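Local coordinates for ARO (armadillo repeats only protein) (Plasmodium falciparum Santa Lucia, PDB 5EWP), which probably acts as an armadillo-repeat protein-binding scaffold in the translocation and attachment of rhoptries to the apical pole of the parasite, at residues L17-A22 and G59-T64; Q29-L34 and A63-I68; A89-L94 and V108-L113. All blocks are in the same frame, centred on the assembly; numbering follows the deposited sequence.

How the interactions relate
Starting from the N terminus, interaction 1 ties helix 14-25 to helix 58-70 and closes a loop of 36 residues. Interaction 2 opens later, on helix 28-34, and ends on the same helix 58-70, so the two loops overlap and their far ends share A63 and T64. Their centres are about 6 Å apart, and the rings of F19 and F31 meet at this junction. Interaction 3 follows in series and closes the shortest loop, 13 residues, between helices 87-95 and 100-113. It touches interaction 2, with centres about 10 Å apart, through L66 on F91 and A67 on A109. Together they link five helices at the N-terminal end of the superhelical armadillo stack.

Interaction 1. Residues L17-A22 and G59-T64; sequences LRFDKA and GALSAT
F19 carries this contact from helix 14-25, meeting L61 over one ring face and S62 at the ring edge. Just before it, R18 turns to another surface and lies along N33 and L34 of helix 28-34. At F19, CB points toward helix 58-70, and CG, anti to the backbone N (chi1 -179°), carries the ring on to L61. L61 CD2 sits 3.4 Å above the ring plane, displaced toward the rim; its distance to the ring centroid is 3.8 Å, and it lies 26° off the ring normal. This is a CH-pi contact, and its closest atom pair is F19 CZ to L61 CD2 at 3.4 Å. The two side chains cross at about a right angle; L61 CD2 and CG meet the ring at CZ and CE1. Round the rim, S62 OG stands near the ring plane, 3.4 Å from F19 CD1. The next residue, D20, brings OD1 into the plane at the CD2 edge of the same ring. One turn on from R18, A22 touches F31 of helix 28-34, whose ring also meets that of F19 with the planes about 60° apart. In helix 58-70, S62 OG is hydrogen-bonded to I58 O, which holds the hydroxyl beside the ring. T64 OG1 bonds to A60 O at 2.8 Å, reaching it from the opposite face to T64 N. The chemistry is thus mostly apolar: across 141 Å² of buried surface, a methyl covers the electron-rich face while oxygens of S62 and D20 lie at the rim, where the ring hydrogens are weakly positive. That arrangement is probably mildly favourable electrostatically and, together with contacts from F31, I58 and Q65, probably helps to set how the ring is turned.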
ATOM      1  N   LEU A  17      13.910 -24.800  -9.157  1.00 26.36           N
ATOM      2  CA  LEU A  17      14.591 -24.653 -10.433  1.00 27.39           C
ATOM      3  C   LEU A  17      13.934 -23.576 -11.289  1.00 21.41           C
ATOM      4  O   LEU A  17      14.629 -22.781 -11.917  1.00 22.39           O
ATOM      5  CB  LEU A  17      14.617 -25.980 -11.173  1.00 30.21           C
ATOM      6  CG  LEU A  17      15.481 -26.991 -10.425  1.00 36.50           C
ATOM      7  CD1 LEU A  17      15.542 -28.256 -11.193  1.00 44.61           C
ATOM      8  CD2 LEU A  17      16.878 -26.431 -10.234  1.00 37.77           C
ATOM      9  N   ARG A  18      12.603 -23.566 -11.303  1.00 20.83           N
ATOM     10  CA  ARG A  18      11.845 -22.556 -12.040  1.00 24.56           C
ATOM     11  C   ARG A  18      12.164 -21.173 -11.511  1.00 23.38           C
ATOM     12  O   ARG A  18      12.362 -20.245 -12.286  1.00 22.33           O
ATOM     13  CB  ARG A  18      10.345 -22.834 -11.952  1.00 26.74           C
ATOM     14  CG  ARG A  18       9.891 -23.975 -12.850  1.00 32.62           C
ATOM     15  CD  ARG A  18       8.423 -24.336 -12.636  1.00 32.40           C
ATOM     16  NE  ARG A  18       7.514 -23.226 -12.911  1.00 41.44           N
ATOM     17  CZ  ARG A  18       6.276 -23.135 -12.432  1.00 43.66           C
ATOM     18  NH1 ARG A  18       5.795 -24.090 -11.646  1.00 45.83           N
ATOM     19  NH2 ARG A  18       5.520 -22.088 -12.738  1.00 38.44           N
ATOM     20  N   PHE A  19      12.244 -21.042 -10.188  1.00 21.89           N
ATOM     21  CA  PHE A  19      12.600 -19.764  -9.588  1.00 23.46           C
ATOM     22  C   PHE A  19      13.991 -19.298 -10.016  1.00 22.62           C
ATOM     23  O   PHE A  19      14.180 -18.138 -10.393  1.00 22.28           O
ATOM     24  CB  PHE A  19      12.541 -19.817  -8.053  1.00 19.00           C
ATOM     25  CG  PHE A  19      12.893 -18.504  -7.415  1.00 25.30           C
ATOM     26  CD1 PHE A  19      11.909 -17.546  -7.187  1.00 19.74           C
ATOM     27  CD2 PHE A  19      14.218 -18.196  -7.102  1.00 22.68           C
ATOM     28  CE1 PHE A  19      12.229 -16.309  -6.622  1.00 16.44           C
ATOM     29  CE2 PHE A  19      14.547 -16.973  -6.556  1.00 23.91           C
ATOM     30  CZ  PHE A  19      13.551 -16.017  -6.327  1.00 23.24           C
ATOM     31  N   ASP A  20      14.976 -20.190  -9.927  1.00 24.34           N
ATOM     32  CA  ASP A  20      16.350 -19.808 -10.251  1.00 24.79           C
ATOM     33  C   ASP A  20      16.486 -19.364 -11.694  1.00 23.68           C
ATOM     34  O   ASP A  20      17.204 -18.412 -11.994  1.00 29.31           O
ATOM     35  CB  ASP A  20      17.315 -20.964  -9.964  1.00 21.45           C
ATOM     36  CG  ASP A  20      17.489 -21.206  -8.483  1.00 28.29           C
ATOM     37  OD1 ASP A  20      17.138 -20.298  -7.694  1.00 26.99           O
ATOM     38  OD2 ASP A  20      17.988 -22.292  -8.105  1.00 28.48           O
ATOM     39  N   LYS A  21      15.781 -20.044 -12.586  1.00 23.30           N
ATOM     40  CA  LYS A  21      15.827 -19.678 -13.995  1.00 25.21           C
ATOM     41  C   LYS A  21      15.105 -18.353 -14.231  1.00 27.64           C
ATOM     42  O   LYS A  21      15.597 -17.488 -14.961  1.00 26.56           O
ATOM     43  CB  LYS A  21      15.226 -20.788 -14.857  1.00 29.93           C
ATOM     44  CG  LYS A  21      15.344 -20.535 -16.363  1.00 32.56           C
ATOM     45  CD  LYS A  21      14.790 -21.696 -17.160  1.00 39.29           C
ATOM     46  CE  LYS A  21      14.930 -21.468 -18.659  1.00 46.71           C
ATOM     47  NZ  LYS A  21      14.061 -20.353 -19.131  1.00 48.31           N
ATOM     48  N   ALA A  22      13.939 -18.187 -13.614  1.00 25.00           N
ATOM     49  CA  ALA A  22      13.205 -16.935 -13.740  1.00 22.11           C
ATOM     50  C   ALA A  22      14.047 -15.759 -13.236  1.00 29.95           C
ATOM     51  O   ALA A  22      14.020 -14.674 -13.816  1.00 28.84           O
ATOM     52  CB  ALA A  22      11.880 -17.015 -12.997  1.00 19.83           C
ATOM     53  N   GLY A  59       6.748 -19.071  -3.324  1.00 19.23           N
ATOM     54  CA  GLY A  59       5.643 -18.171  -3.645  1.00 17.71           C
ATOM     55  C   GLY A  59       5.863 -16.757  -3.133  1.00 19.45           C
ATOM     56  O   GLY A  59       5.766 -15.784  -3.882  1.00 16.89           O
ATOM     57  N   ALA A  60       6.172 -16.625  -1.846  1.00 16.76           N
ATOM     58  CA  ALA A  60       6.433 -15.301  -1.293  1.00 16.18           C
ATOM     59  C   ALA A  60       7.719 -14.689  -1.859  1.00 19.93           C
ATOM     60  O   ALA A  60       7.816 -13.475  -2.033  1.00 17.12           O
ATOM     61  CB  ALA A  60       6.501 -15.368   0.217  1.00 18.52           C
ATOM     62  N   LEU A  61       8.708 -15.530  -2.136  1.00 14.86           N
ATOM     63  CA  LEU A  61       9.964 -15.051  -2.691  1.00 12.36           C
ATOM     64  C   LEU A  61       9.776 -14.492  -4.107  1.00 14.36           C
ATOM     65  O   LEU A  61      10.404 -13.507  -4.500  1.00 14.10           O
ATOM     66  CB  LEU A  61      10.975 -16.183  -2.706  1.00 17.47           C
ATOM     67  CG  LEU A  61      12.409 -15.797  -3.060  1.00 17.97           C
ATOM     68  CD1 LEU A  61      12.970 -14.785  -2.076  1.00 22.11           C
ATOM     69  CD2 LEU A  61      13.245 -17.066  -3.093  1.00 18.39           C
ATOM     70  N   SER A  62       8.898 -15.139  -4.868  1.00 15.34           N
ATOM     71  CA  SER A  62       8.599 -14.717  -6.233  1.00 16.18           C
ATOM     72  C   SER A  62       7.864 -13.381  -6.214  1.00 14.91           C
ATOM     73  O   SER A  62       8.171 -12.487  -6.998  1.00 16.50           O
ATOM     74  CB  SER A  62       7.773 -15.787  -6.940  1.00 14.52           C
ATOM     75  OG  SER A  62       8.525 -16.991  -7.094  1.00 18.42           O
ATOM     76  N   ALA A  63       6.907 -13.245  -5.303  1.00 15.48           N
ATOM     77  CA  ALA A  63       6.211 -11.975  -5.110  1.00 13.37           C
ATOM     78  C   ALA A  63       7.220 -10.877  -4.757  1.00 12.57           C
ATOM     79  O   ALA A  63       7.101  -9.741  -5.222  1.00 14.88           O
ATOM     80  CB  ALA A  63       5.138 -12.103  -4.028  1.00 15.95           C
ATOM     81  N   THR A  64       8.222 -11.222  -3.943  1.00 15.15           N
ATOM     82  CA  THR A  64       9.240 -10.249  -3.573  1.00 14.27           C
ATOM     83  C   THR A  64      10.097  -9.836  -4.794  1.00 15.47           C
ATOM     84  O   THR A  64      10.392  -8.663  -4.977  1.00 17.11           O
ATOM     85  CB  THR A  64      10.132 -10.790  -2.444  1.00 16.34           C
ATOM     86  OG1 THR A  64       9.298 -11.150  -1.330  1.00 18.55           O
ATOM     87  CG2 THR A  64      11.126  -9.738  -2.012  1.00 19.67           C
TER

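Interaction 2. Residues Q29-L34 and A63-I68; sequences QEFVNL and ATQLAI
F31 and V32 of helix 28-34 pack against Q65 and L66 of helix 58-70, and all four are buried. The tight part has two centres. Q65 CB covers one face of the F31 ring, 3.9 Å from its centroid and 15° off the normal, a CH-pi contact made by the aliphatic base of the glutamine; the bent chain then carries the amide away. Alongside, L66 CG approaches F31 CB at 3.6 Å, while L66 CD1 reaches V32 CG2, also at 3.6 Å, with these side chains crossing at about a right angle. The leucine holds this place because its CG is trans to the carbonyl carbon (chi1 -74°), swinging the branched end nearer. The outward side is looser and polar: Q29 and N33 point away from helix 58-70 and share a weak bond, Q29 NE2 to N33 OD1 at 3.3 Å, while Q29 NE2 also donates to A85 O. The helix axes pass 9.2 Å apart at 143°, roughly antiparallel. Helix 14-25 borders the Q65 side through F19 and Y23, helix 87-95 meets V32 and L66, and helix 100-113 lies against A67.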
ATOM      1  N   GLN A  29       6.511 -13.320 -16.186  1.00 19.78           N
ATOM      2  CA  GLN A  29       5.374 -14.238 -16.211  1.00 19.26           C
ATOM      3  C   GLN A  29       5.614 -15.465 -15.342  1.00 19.22           C
ATOM      4  O   GLN A  29       4.697 -15.958 -14.670  1.00 19.78           O
ATOM      5  CB  GLN A  29       5.051 -14.689 -17.635  1.00 23.09           C
ATOM      6  CG  GLN A  29       3.790 -15.547 -17.723  1.00 23.39           C
ATOM      7  CD  GLN A  29       2.537 -14.787 -17.326  1.00 29.15           C
ATOM      8  OE1 GLN A  29       2.036 -13.952 -18.085  1.00 26.86           O
ATOM      9  NE2 GLN A  29       2.026 -15.063 -16.139  1.00 23.54           N
ATOM     10  N   GLU A  30       6.841 -15.966 -15.356  1.00 16.71           N
ATOM     11  CA  GLU A  30       7.135 -17.156 -14.551  1.00 19.94           C
ATOM     12  C   GLU A  30       7.084 -16.832 -13.051  1.00 18.12           C
ATOM     13  O   GLU A  30       6.553 -17.613 -12.256  1.00 17.95           O
ATOM     14  CB  GLU A  30       8.498 -17.732 -14.931  1.00 25.60           C
ATOM     15  CG  GLU A  30       8.824 -19.060 -14.304  1.00 38.48           C
ATOM     16  CD  GLU A  30       7.908 -20.192 -14.733  1.00 46.84           C
ATOM     17  OE1 GLU A  30       7.162 -20.048 -15.724  1.00 41.96           O
ATOM     18  OE2 GLU A  30       7.964 -21.252 -14.083  1.00 54.63           O
ATOM     19  N   PHE A  31       7.613 -15.673 -12.670  1.00 17.30           N
ATOM     20  CA  PHE A  31       7.484 -15.218 -11.282  1.00 19.86           C
ATOM     21  C   PHE A  31       6.010 -15.127 -10.869  1.00 19.41           C
ATOM     22  O   PHE A  31       5.645 -15.554  -9.791  1.00 16.22           O
ATOM     23  CB  PHE A  31       8.167 -13.859 -11.078  1.00 17.46           C
ATOM     24  CG  PHE A  31       9.666 -13.940 -10.864  1.00 21.56           C
ATOM     25  CD1 PHE A  31      10.213 -14.892 -10.016  1.00 21.99           C
ATOM     26  CD2 PHE A  31      10.520 -13.053 -11.507  1.00 19.92           C
ATOM     27  CE1 PHE A  31      11.586 -14.954  -9.812  1.00 23.73           C
ATOM     28  CE2 PHE A  31      11.895 -13.113 -11.316  1.00 29.40           C
ATOM     29  CZ  PHE A  31      12.428 -14.066 -10.460  1.00 21.82           C
ATOM     30  N   VAL A  32       5.152 -14.558 -11.718  1.00 16.12           N
ATOM     31  CA  VAL A  32       3.735 -14.508 -11.378  1.00 16.33           C
ATOM     32  C   VAL A  32       3.141 -15.915 -11.191  1.00 20.50           C
ATOM     33  O   VAL A  32       2.411 -16.165 -10.229  1.00 18.62           O
ATOM     34  CB  VAL A  32       2.950 -13.712 -12.446  1.00 15.38           C
ATOM     35  CG1 VAL A  32       1.451 -13.786 -12.192  1.00 18.67           C
ATOM     36  CG2 VAL A  32       3.400 -12.271 -12.393  1.00 16.91           C
ATOM     37  N   ASN A  33       3.478 -16.837 -12.093  1.00 19.00           N
ATOM     38  CA  ASN A  33       3.004 -18.213 -11.993  1.00 19.47           C
ATOM     39  C   ASN A  33       3.506 -18.887 -10.737  1.00 17.99           C
ATOM     40  O   ASN A  33       2.830 -19.756 -10.174  1.00 22.39           O
ATOM     41  CB  ASN A  33       3.442 -19.035 -13.209  1.00 25.87           C
ATOM     42  CG  ASN A  33       2.827 -18.543 -14.493  1.00 31.42           C
ATOM     43  OD1 ASN A  33       1.757 -17.940 -14.482  1.00 26.54           O
ATOM     44  ND2 ASN A  33       3.498 -18.803 -15.610  1.00 36.65           N
ATOM     45  N   LEU A  34       4.704 -18.491 -10.313  1.00 16.20           N
ATOM     46  CA  LEU A  34       5.352 -19.092  -9.138  1.00 17.08           C
ATOM     47  C   LEU A  34       4.827 -18.542  -7.805  1.00 14.96           C
ATOM     48  O   LEU A  34       5.094 -19.114  -6.751  1.00 16.98           O
ATOM     49  CB  LEU A  34       6.861 -18.881  -9.232  1.00 18.83           C
ATOM     50  CG  LEU A  34       7.612 -19.803 -10.188  1.00 18.18           C
ATOM     51  CD1 LEU A  34       9.037 -19.337 -10.272  1.00 22.79           C
ATOM     52  CD2 LEU A  34       7.540 -21.257  -9.687  1.00 23.29           C
ATOM     53  N   ALA A  63       6.907 -13.245  -5.303  1.00 15.48           N
ATOM     54  CA  ALA A  63       6.211 -11.975  -5.110  1.00 13.37           C
ATOM     55  C   ALA A  63       7.220 -10.877  -4.757  1.00 12.57           C
ATOM     56  O   ALA A  63       7.101  -9.741  -5.222  1.00 14.88           O
ATOM     57  CB  ALA A  63       5.138 -12.103  -4.028  1.00 15.95           C
ATOM     58  N   THR A  64       8.222 -11.222  -3.943  1.00 15.15           N
ATOM     59  CA  THR A  64       9.240 -10.249  -3.573  1.00 14.27           C
ATOM     60  C   THR A  64      10.097  -9.836  -4.794  1.00 15.47           C
ATOM     61  O   THR A  64      10.392  -8.663  -4.977  1.00 17.11           O
ATOM     62  CB  THR A  64      10.132 -10.790  -2.444  1.00 16.34           C
ATOM     63  OG1 THR A  64       9.298 -11.150  -1.330  1.00 18.55           O
ATOM     64  CG2 THR A  64      11.126  -9.738  -2.012  1.00 19.67           C
ATOM     65  N   GLN A  65      10.477 -10.783  -5.644  1.00 15.30           N
ATOM     66  CA  GLN A  65      11.261 -10.416  -6.825  1.00 14.89           C
ATOM     67  C   GLN A  65      10.444  -9.533  -7.761  1.00 15.54           C
ATOM     68  O   GLN A  65      10.990  -8.626  -8.394  1.00 16.39           O
ATOM     69  CB  GLN A  65      11.748 -11.646  -7.585  1.00 14.43           C
ATOM     70  CG  GLN A  65      12.684 -12.552  -6.762  1.00 26.52           C
ATOM     71  CD  GLN A  65      13.918 -11.830  -6.220  1.00 34.84           C
ATOM     72  OE1 GLN A  65      14.371 -12.124  -5.117  1.00 43.58           O
ATOM     73  NE2 GLN A  65      14.462 -10.895  -6.992  1.00 26.83           N
ATOM     74  N   LEU A  66       9.141  -9.799  -7.850  1.00 16.49           N
ATOM     75  CA  LEU A  66       8.262  -8.967  -8.678  1.00 17.87           C
ATOM     76  C   LEU A  66       8.190  -7.548  -8.106  1.00 19.16           C
ATOM     77  O   LEU A  66       8.216  -6.564  -8.854  1.00 15.40           O
ATOM     78  CB  LEU A  66       6.863  -9.587  -8.780  1.00 13.83           C
ATOM     79  CG  LEU A  66       6.782 -10.808  -9.698  1.00 16.83           C
ATOM     80  CD1 LEU A  66       5.484 -11.604  -9.491  1.00 16.60           C
ATOM     81  CD2 LEU A  66       6.964 -10.416 -11.175  1.00 18.26           C
ATOM     82  N   ALA A  67       8.135  -7.443  -6.781  1.00 14.63           N
ATOM     83  CA  ALA A  67       8.137  -6.138  -6.127  1.00 15.34           C
ATOM     84  C   ALA A  67       9.429  -5.371  -6.431  1.00 18.39           C
ATOM     85  O   ALA A  67       9.418  -4.157  -6.635  1.00 17.71           O
ATOM     86  CB  ALA A  67       7.952  -6.295  -4.632  1.00 11.44           C
ATOM     87  N   ILE A  68      10.542  -6.090  -6.451  1.00 15.63           N
ATOM     88  CA  ILE A  68      11.827  -5.482  -6.767  1.00 17.05           C
ATOM     89  C   ILE A  68      11.820  -4.937  -8.185  1.00 22.56           C
ATOM     90  O   ILE A  68      12.239  -3.799  -8.424  1.00 21.95           O
ATOM     91  CB  ILE A  68      12.979  -6.503  -6.557  1.00 20.55           C
ATOM     92  CG1 ILE A  68      13.140  -6.761  -5.062  1.00 19.36           C
ATOM     93  CG2 ILE A  68      14.273  -5.979  -7.150  1.00 24.89           C
ATOM     94  CD1 ILE A  68      14.058  -7.953  -4.725  1.00 17.71           C
TER

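Interaction 3. Residues A89-L94 and V108-L113; sequences AVFINL and VALSFL
The F91 ring is the bump of this contact, and A109, L110 and L113 of helix 100-113 shape the shallow surface that receives it. A109 forms the floor: its methyl is the group lying over the ring face, with CB 3.5 Å above the ring plane, shifted toward the rim, and 3.7 Å from the centroid, a CH-pi contact 16° off the normal. L113 lies on the same side of that plane and comes in obliquely, its CD1 standing 3.7 Å from F91 CE2, with the two side chains crossing at about a right angle. On the same flank, L110 packs against the base of the phenylalanine rather than its tip: L110 CG is 3.8 Å from F91 CB. F91 CB points toward helix 100-113, and CG, trans to the carbonyl carbon (chi1 -67°), directs the ring onto this surface. The two helices follow one another in the chain, and their axes approach to 10.2 Å at 141°, near antiparallel. Beyond the pair, helix 58-70 sets A63 on L94, and its A70 reaches L113; M124 of helix 118-126 covers L110 and L113 from the next helix along the chain.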
ATOM      1  N   ALA A  89      -4.116  -9.612  -9.982  1.00 14.62           N
ATOM      2  CA  ALA A  89      -5.064 -10.582  -9.413  1.00 17.60           C
ATOM      3  C   ALA A  89      -4.345 -11.585  -8.502  1.00 15.94           C
ATOM      4  O   ALA A  89      -4.844 -11.956  -7.448  1.00 16.40           O
ATOM      5  CB  ALA A  89      -5.804 -11.323 -10.523  1.00 19.12           C
ATOM      6  N   VAL A  90      -3.153 -11.977  -8.922  1.00 15.16           N
ATOM      7  CA  VAL A  90      -2.344 -12.916  -8.155  1.00 13.58           C
ATOM      8  C   VAL A  90      -1.928 -12.314  -6.803  1.00 17.69           C
ATOM      9  O   VAL A  90      -2.003 -12.984  -5.775  1.00 19.31           O
ATOM     10  CB  VAL A  90      -1.126 -13.355  -8.970  1.00 14.99           C
ATOM     11  CG1 VAL A  90      -0.123 -14.099  -8.098  1.00 18.29           C
ATOM     12  CG2 VAL A  90      -1.571 -14.240 -10.140  1.00 22.16           C
ATOM     13  N   PHE A  91      -1.522 -11.046  -6.787  1.00 13.40           N
ATOM     14  CA  PHE A  91      -1.183 -10.388  -5.523  1.00 17.64           C
ATOM     15  C   PHE A  91      -2.410 -10.230  -4.621  1.00 17.50           C
ATOM     16  O   PHE A  91      -2.318 -10.368  -3.405  1.00 12.45           O
ATOM     17  CB  PHE A  91      -0.545  -9.010  -5.763  1.00 12.13           C
ATOM     18  CG  PHE A  91       0.806  -9.080  -6.412  1.00 17.80           C
ATOM     19  CD1 PHE A  91       1.765  -9.968  -5.944  1.00 18.59           C
ATOM     20  CD2 PHE A  91       1.120  -8.254  -7.482  1.00 15.80           C
ATOM     21  CE1 PHE A  91       3.018 -10.034  -6.541  1.00 23.50           C
ATOM     22  CE2 PHE A  91       2.372  -8.323  -8.084  1.00 15.66           C
ATOM     23  CZ  PHE A  91       3.314  -9.213  -7.613  1.00 15.51           C
ATOM     24  N   ILE A  92      -3.569  -9.921  -5.200  1.00 16.94           N
ATOM     25  CA  ILE A  92      -4.757  -9.779  -4.361  1.00 15.99           C
ATOM     26  C   ILE A  92      -5.088 -11.109  -3.690  1.00 15.27           C
ATOM     27  O   ILE A  92      -5.479 -11.154  -2.521  1.00 20.21           O
ATOM     28  CB  ILE A  92      -5.957  -9.248  -5.177  1.00 16.58           C
ATOM     29  CG1 ILE A  92      -5.674  -7.789  -5.551  1.00 13.24           C
ATOM     30  CG2 ILE A  92      -7.235  -9.328  -4.353  1.00 24.29           C
ATOM     31  CD1 ILE A  92      -6.650  -7.174  -6.565  1.00 14.03           C
ATOM     32  N   ASN A  93      -4.841 -12.197  -4.402  1.00 13.29           N
ATOM     33  CA  ASN A  93      -5.013 -13.515  -3.810  1.00 17.07           C
ATOM     34  C   ASN A  93      -4.056 -13.729  -2.633  1.00 21.26           C
ATOM     35  O   ASN A  93      -4.417 -14.339  -1.621  1.00 17.86           O
ATOM     36  CB  ASN A  93      -4.791 -14.592  -4.862  1.00 21.74           C
ATOM     37  CG  ASN A  93      -5.203 -15.950  -4.382  1.00 39.31           C
ATOM     38  OD1 ASN A  93      -6.305 -16.121  -3.860  1.00 45.72           O
ATOM     39  ND2 ASN A  93      -4.326 -16.931  -4.550  1.00 41.32           N
ATOM     40  N   LEU A  94      -2.832 -13.223  -2.756  1.00 17.30           N
ATOM     41  CA  LEU A  94      -1.861 -13.358  -1.656  1.00 17.87           C
ATOM     42  C   LEU A  94      -2.301 -12.534  -0.433  1.00 18.33           C
ATOM     43  O   LEU A  94      -2.015 -12.884   0.704  1.00 15.16           O
ATOM     44  CB  LEU A  94      -0.471 -12.928  -2.123  1.00 16.27           C
ATOM     45  CG  LEU A  94       0.313 -13.832  -3.078  1.00 22.12           C
ATOM     46  CD1 LEU A  94       1.706 -13.251  -3.325  1.00 23.06           C
ATOM     47  CD2 LEU A  94       0.443 -15.197  -2.486  1.00 27.55           C
ATOM     48  N   VAL A 108       3.759  -4.790  -0.591  1.00 15.04           N
ATOM     49  CA  VAL A 108       4.905  -4.083  -1.167  1.00 11.32           C
ATOM     50  C   VAL A 108       4.810  -4.022  -2.703  1.00  9.74           C
ATOM     51  O   VAL A 108       4.967  -2.937  -3.293  1.00 15.13           O
ATOM     52  CB  VAL A 108       6.238  -4.738  -0.754  1.00 14.59           C
ATOM     53  CG1 VAL A 108       7.407  -4.090  -1.513  1.00 15.99           C
ATOM     54  CG2 VAL A 108       6.418  -4.622   0.765  1.00 12.68           C
ATOM     55  N   ALA A 109       4.518  -5.154  -3.345  1.00 11.87           N
ATOM     56  CA  ALA A 109       4.403  -5.183  -4.818  1.00 13.69           C
ATOM     57  C   ALA A 109       3.324  -4.225  -5.305  1.00 14.52           C
ATOM     58  O   ALA A 109       3.557  -3.428  -6.217  1.00 13.28           O
ATOM     59  CB  ALA A 109       4.093  -6.589  -5.332  1.00 14.25           C
ATOM     60  N   LEU A 110       2.147  -4.322  -4.710  1.00 11.57           N
ATOM     61  CA  LEU A 110       1.020  -3.484  -5.145  1.00 13.76           C
ATOM     62  C   LEU A 110       1.298  -2.012  -4.903  1.00 15.71           C
ATOM     63  O   LEU A 110       0.898  -1.163  -5.701  1.00 15.01           O
ATOM     64  CB  LEU A 110      -0.273  -3.914  -4.439  1.00 12.08           C
ATOM     65  CG  LEU A 110      -0.821  -5.277  -4.893  1.00 13.98           C
ATOM     66  CD1 LEU A 110      -1.884  -5.756  -3.940  1.00 14.03           C
ATOM     67  CD2 LEU A 110      -1.405  -5.197  -6.314  1.00 12.18           C
ATOM     68  N   SER A 111       1.995  -1.686  -3.819  1.00 16.81           N
ATOM     69  CA  SER A 111       2.258  -0.277  -3.553  1.00 15.97           C
ATOM     70  C   SER A 111       3.170   0.308  -4.630  1.00 19.90           C
ATOM     71  O   SER A 111       2.917   1.407  -5.113  1.00 17.75           O
ATOM     72  CB  SER A 111       2.857  -0.069  -2.158  1.00 17.70           C
ATOM     73  OG  SER A 111       4.135  -0.658  -2.041  1.00 22.31           O
ATOM     74  N   PHE A 112       4.206  -0.425  -5.041  1.00 14.70           N
ATOM     75  CA  PHE A 112       5.040   0.051  -6.149  1.00 13.19           C
ATOM     76  C   PHE A 112       4.302   0.061  -7.486  1.00 13.75           C
ATOM     77  O   PHE A 112       4.515   0.955  -8.310  1.00 15.98           O
ATOM     78  CB  PHE A 112       6.300  -0.795  -6.290  1.00 17.92           C
ATOM     79  CG  PHE A 112       7.346  -0.466  -5.264  1.00 20.82           C
ATOM     80  CD1 PHE A 112       7.918   0.801  -5.226  1.00 22.43           C
ATOM     81  CD2 PHE A 112       7.748  -1.411  -4.343  1.00 18.47           C
ATOM     82  CE1 PHE A 112       8.878   1.116  -4.273  1.00 27.20           C
ATOM     83  CE2 PHE A 112       8.719  -1.109  -3.392  1.00 25.00           C
ATOM     84  CZ  PHE A 112       9.273   0.160  -3.358  1.00 25.11           C
ATOM     85  N   LEU A 113       3.465  -0.944  -7.717  1.00 12.21           N
ATOM     86  CA  LEU A 113       2.741  -1.029  -8.984  1.00 15.87           C
ATOM     87  C   LEU A 113       1.748   0.112  -9.131  1.00 11.98           C
ATOM     88  O   LEU A 113       1.343   0.453 -10.253  1.00 13.82           O
ATOM     89  CB  LEU A 113       2.011  -2.367  -9.102  1.00 10.55           C
ATOM     90  CG  LEU A 113       2.923  -3.584  -9.311  1.00 16.37           C
ATOM     91  CD1 LEU A 113       2.082  -4.813  -9.134  1.00 18.78           C
ATOM     92  CD2 LEU A 113       3.520  -3.534 -10.706  1.00 13.21           C
TER